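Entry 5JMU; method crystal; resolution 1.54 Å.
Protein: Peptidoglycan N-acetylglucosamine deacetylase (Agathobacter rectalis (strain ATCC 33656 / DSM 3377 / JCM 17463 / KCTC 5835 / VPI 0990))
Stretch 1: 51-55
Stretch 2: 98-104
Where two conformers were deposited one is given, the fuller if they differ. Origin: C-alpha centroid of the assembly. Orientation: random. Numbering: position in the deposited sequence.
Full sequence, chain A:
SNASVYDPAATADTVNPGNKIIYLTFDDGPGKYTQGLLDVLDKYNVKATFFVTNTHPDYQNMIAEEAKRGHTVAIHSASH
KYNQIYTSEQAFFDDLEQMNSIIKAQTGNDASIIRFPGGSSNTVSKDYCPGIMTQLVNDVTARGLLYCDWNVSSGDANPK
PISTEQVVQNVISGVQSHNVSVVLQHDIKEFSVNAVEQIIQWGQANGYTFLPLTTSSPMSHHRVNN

Stretch 1 51-55: FVTNT
Stretch 2 (98-104) QMNSIIK

Strand 51-53 crosses helix 98-104 at 102° between N-to-C directions, with axes 9.2 Å apart at closest approach; the nearest CA atoms are those of Thr53 and Met99, 6.8 Å apart. The backbone is extended through Phe51, Val52 and Thr53 (phi/psi -100/102, -100/162 and -134/174), with Asn54 at -112/33 and Thr55 at -68/-29. The helix is regular, near -63/-41, with Ile103 N hydrogen-bonded to Met99 O at 3.0 Å. Met99, a selenomethionine, is the centre of the contact. Its side chain (chi1 t, chi2 p, chi3 -112°) sets SE against the Thr53-Asn54 peptide, 3.4 Å from Thr53 C and 3.6 Å from Asn54 N, while its CG is 3.8 Å from Val52 O. Val52 (chi1 m) points toward the helix: its CG2 packs 3.9 Å from Met99 CE and 3.8 Å from Ile103 CD1, an apolar cluster one helical turn long. The CA-to-CB bond of Ile103 points sideways to the strand, but the end of its side chain (m, t) comes nearer. Asn54 (chi1 t, chi2 39°) sets its CG 3.7 Å from CD1 of Ile102 (m, t). No hydrogen bond joins the two stretches, so packing dominates. Thr53 (chi1 p) points away, its OG1 accepting from Thr55 N at 3.1 Å, a link between residues two apart; Phe51 (chi1 m) also points away.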

ATOM      1  N   PHE A  51      -3.239  -1.923   1.201  1.00  9.43           N
ATOM      2  CA  PHE A  51      -2.305  -3.036   1.428  1.00 10.77           C
ATOM      3  C   PHE A  51      -2.640  -3.605   2.799  1.00 12.75           C
ATOM      4  O   PHE A  51      -2.276  -3.018   3.827  1.00 11.83           O
ATOM      5  CB  PHE A  51      -0.855  -2.541   1.322  1.00  8.66           C
ATOM      6  CG  PHE A  51      -0.478  -2.149  -0.077  1.00 10.49           C
ATOM      7  CD1 PHE A  51      -0.078  -3.126  -0.976  1.00 12.12           C
ATOM      8  CD2 PHE A  51      -0.537  -0.836  -0.486  1.00 13.31           C
ATOM      9  CE1 PHE A  51       0.309  -2.792  -2.280  1.00 11.70           C
ATOM     10  CE2 PHE A  51      -0.168  -0.479  -1.797  1.00 12.25           C
ATOM     11  CZ  PHE A  51       0.274  -1.465  -2.700  1.00  9.63           C
ATOM     12  N   VAL A  52      -3.350  -4.744   2.806  1.00  9.81           N
ATOM     13  CA  VAL A  52      -4.062  -5.169   4.017  1.00 11.26           C
ATOM     14  C   VAL A  52      -3.354  -6.238   4.864  1.00 11.43           C
ATOM     15  O   VAL A  52      -2.413  -6.925   4.408  1.00 10.32           O
ATOM     16  CB  VAL A  52      -5.501  -5.657   3.644  1.00 10.83           C
ATOM     17  CG1 VAL A  52      -6.294  -4.484   3.010  1.00 12.58           C
ATOM     18  CG2 VAL A  52      -5.464  -6.838   2.695  1.00 10.55           C
ATOM     19  N   THR A  53      -3.808  -6.341   6.123  1.00 10.33           N
ATOM     20  CA  THR A  53      -3.271  -7.278   7.079  1.00 11.32           C
ATOM     21  C   THR A  53      -4.443  -7.950   7.755  1.00 11.09           C
ATOM     22  O   THR A  53      -5.591  -7.512   7.571  1.00 14.15           O
ATOM     23  CB  THR A  53      -2.458  -6.601   8.214  1.00 13.96           C
ATOM     24  OG1 THR A  53      -3.359  -5.880   9.070  1.00 12.38           O
ATOM     25  CG2 THR A  53      -1.372  -5.698   7.678  1.00 13.91           C
ATOM     26  N   ASN A  54      -4.150  -8.939   8.590  1.00 12.15           N
ATOM     27  CA  ASN A  54      -5.174  -9.494   9.449  1.00 13.00           C
ATOM     28  C   ASN A  54      -4.913  -9.162  10.919  1.00 18.67           C
ATOM     29  O   ASN A  54      -5.242  -9.942  11.828  1.00 17.71           O
ATOM     30  CB  ASN A  54      -5.271 -10.997   9.240  1.00 13.38           C
ATOM     31  CG  ASN A  54      -6.607 -11.539   9.697  1.00 19.26           C
ATOM     32  OD1 ASN A  54      -7.651 -10.896   9.501  1.00 20.70           O
ATOM     33  ND2 ASN A  54      -6.580 -12.684  10.301  1.00 18.94           N
ATOM     34  N   THR A  55      -4.319  -7.981  11.141  1.00 14.91           N
ATOM     35  CA  THR A  55      -3.996  -7.561  12.509  1.00 14.86           C
ATOM     36  C   THR A  55      -5.244  -7.278  13.357  1.00 19.52           C
ATOM     37  O   THR A  55      -5.242  -7.440  14.584  1.00 20.18           O
ATOM     38  CB  THR A  55      -3.112  -6.305  12.463  1.00 15.09           C
ATOM     39  OG1 THR A  55      -1.855  -6.662  11.880  1.00 22.55           O
ATOM     40  CG2 THR A  55      -2.838  -5.791  13.873  1.00 24.58           C
ATOM     41  N   GLN A  98      -1.608 -16.844   3.366  1.00 12.58           N
ATOM     42  CA  GLN A  98      -2.728 -16.706   4.317  1.00 13.36           C
ATOM     43  C   GLN A  98      -3.497 -15.406   4.042  1.00 13.41           C
ATOM     44  O   GLN A  98      -4.755 -15.371   4.054  1.00 14.11           O
ATOM     45  CB  GLN A  98      -2.192 -16.724   5.744  1.00 16.11           C
ATOM     46  CG  GLN A  98      -1.849 -18.162   6.166  1.00 22.61           C
ATOM     47  CD  GLN A  98      -0.938 -18.201   7.377  1.00 29.79           C
ATOM     48  OE1 GLN A  98      -0.051 -19.060   7.481  1.00 28.33           O
ATOM     49  NE2 GLN A  98      -1.142 -17.260   8.294  1.00 29.33           N
HETATM   50  N   MSE A  99      -2.772 -14.325   3.785  1.00 12.84           N
HETATM   51  CA  MSE A  99      -3.432 -13.060   3.541  1.00 12.88           C
HETATM   52  C   MSE A  99      -4.201 -13.099   2.207  1.00 13.12           C
HETATM   53  O   MSE A  99      -5.332 -12.612   2.091  1.00 12.26           O
HETATM   54  CB  MSE A  99      -2.421 -11.903   3.537  1.00 10.67           C
HETATM   55  CG  MSE A  99      -3.130 -10.525   3.542  1.00 10.90           C
HETATM   56 SE   MSE A  99      -4.125 -10.224   5.230  0.77 14.41          SE
HETATM   57  CE  MSE A  99      -6.004 -10.248   4.590  1.00 14.87           C
ATOM     58  N   ASN A 100      -3.587 -13.700   1.180  1.00 11.38           N
ATOM     59  CA  ASN A 100      -4.271 -13.824  -0.088  1.00 12.80           C
ATOM     60  C   ASN A 100      -5.561 -14.618   0.055  1.00 13.82           C
ATOM     61  O   ASN A 100      -6.555 -14.296  -0.581  1.00 12.14           O
ATOM     62  CB  ASN A 100      -3.379 -14.515  -1.127  1.00 13.14           C
ATOM     63  CG  ASN A 100      -4.027 -14.531  -2.451  1.00 15.99           C
ATOM     64  OD1 ASN A 100      -4.099 -13.500  -3.100  1.00 15.60           O
ATOM     65  ND2 ASN A 100      -4.532 -15.703  -2.870  1.00 17.36           N
ATOM     66  N   SER A 101      -5.527 -15.664   0.865  1.00 12.37           N
ATOM     67  CA  SER A 101      -6.709 -16.502   1.063  1.00 13.22           C
ATOM     68  C   SER A 101      -7.843 -15.698   1.695  1.00 13.27           C
ATOM     69  O   SER A 101      -9.015 -15.866   1.303  1.00 13.74           O
ATOM     70  CB  SER A 101      -6.375 -17.705   1.910  1.00 17.00           C
ATOM     71  OG  SER A 101      -5.709 -18.602   1.043  1.00 20.17           O
ATOM     72  N   ILE A 102      -7.507 -14.837   2.654  1.00 12.92           N
ATOM     73  CA  ILE A 102      -8.555 -13.998   3.251  1.00 13.78           C
ATOM     74  C   ILE A 102      -9.108 -13.034   2.203  1.00 12.60           C
ATOM     75  O   ILE A 102     -10.340 -12.794   2.147  1.00 12.96           O
ATOM     76  CB  ILE A 102      -8.029 -13.242   4.496  1.00 12.95           C
ATOM     77  CG1 ILE A 102      -7.863 -14.247   5.644  1.00 14.41           C
ATOM     78  CG2 ILE A 102      -8.991 -12.143   4.884  1.00 13.13           C
ATOM     79  CD1 ILE A 102      -6.905 -13.700   6.754  1.00 15.62           C
ATOM     80  N   ILE A 103      -8.218 -12.487   1.377  1.00 11.91           N
ATOM     81  CA  ILE A 103      -8.696 -11.575   0.330  1.00 11.60           C
ATOM     82  C   ILE A 103      -9.612 -12.315  -0.652  1.00 12.10           C
ATOM     83  O   ILE A 103     -10.662 -11.810  -1.037  1.00 12.29           O
ATOM     84  CB  ILE A 103      -7.513 -10.941  -0.413  1.00 10.96           C
ATOM     85  CG1 ILE A 103      -6.793 -10.014   0.546  1.00 10.61           C
ATOM     86  CG2 ILE A 103      -7.943 -10.193  -1.668  1.00 15.14           C
ATOM     87  CD1 ILE A 103      -5.353  -9.580   0.034  1.00 10.91           C
ATOM     88  N   LYS A 104      -9.276 -13.542  -0.998  1.00 12.46           N
ATOM     89  CA  LYS A 104     -10.126 -14.341  -1.876  0.53 13.15           C
ATOM     90  C   LYS A 104     -11.488 -14.620  -1.250  1.00 14.15           C
ATOM     91  O   LYS A 104     -12.542 -14.494  -1.907  1.00 16.71           O
ATOM     92  CB  LYS A 104      -9.413 -15.661  -2.205  0.53 13.58           C
ATOM     93  CG  LYS A 104     -10.300 -16.664  -2.883  0.53 19.74           C
ATOM     94  CD  LYS A 104     -10.603 -16.237  -4.302  0.53 18.53           C
ATOM     95  CE  LYS A 104     -11.206 -17.451  -5.052  0.53 23.80           C
ATOM     96  NZ  LYS A 104     -11.872 -17.134  -6.346  0.53 27.91           N
TER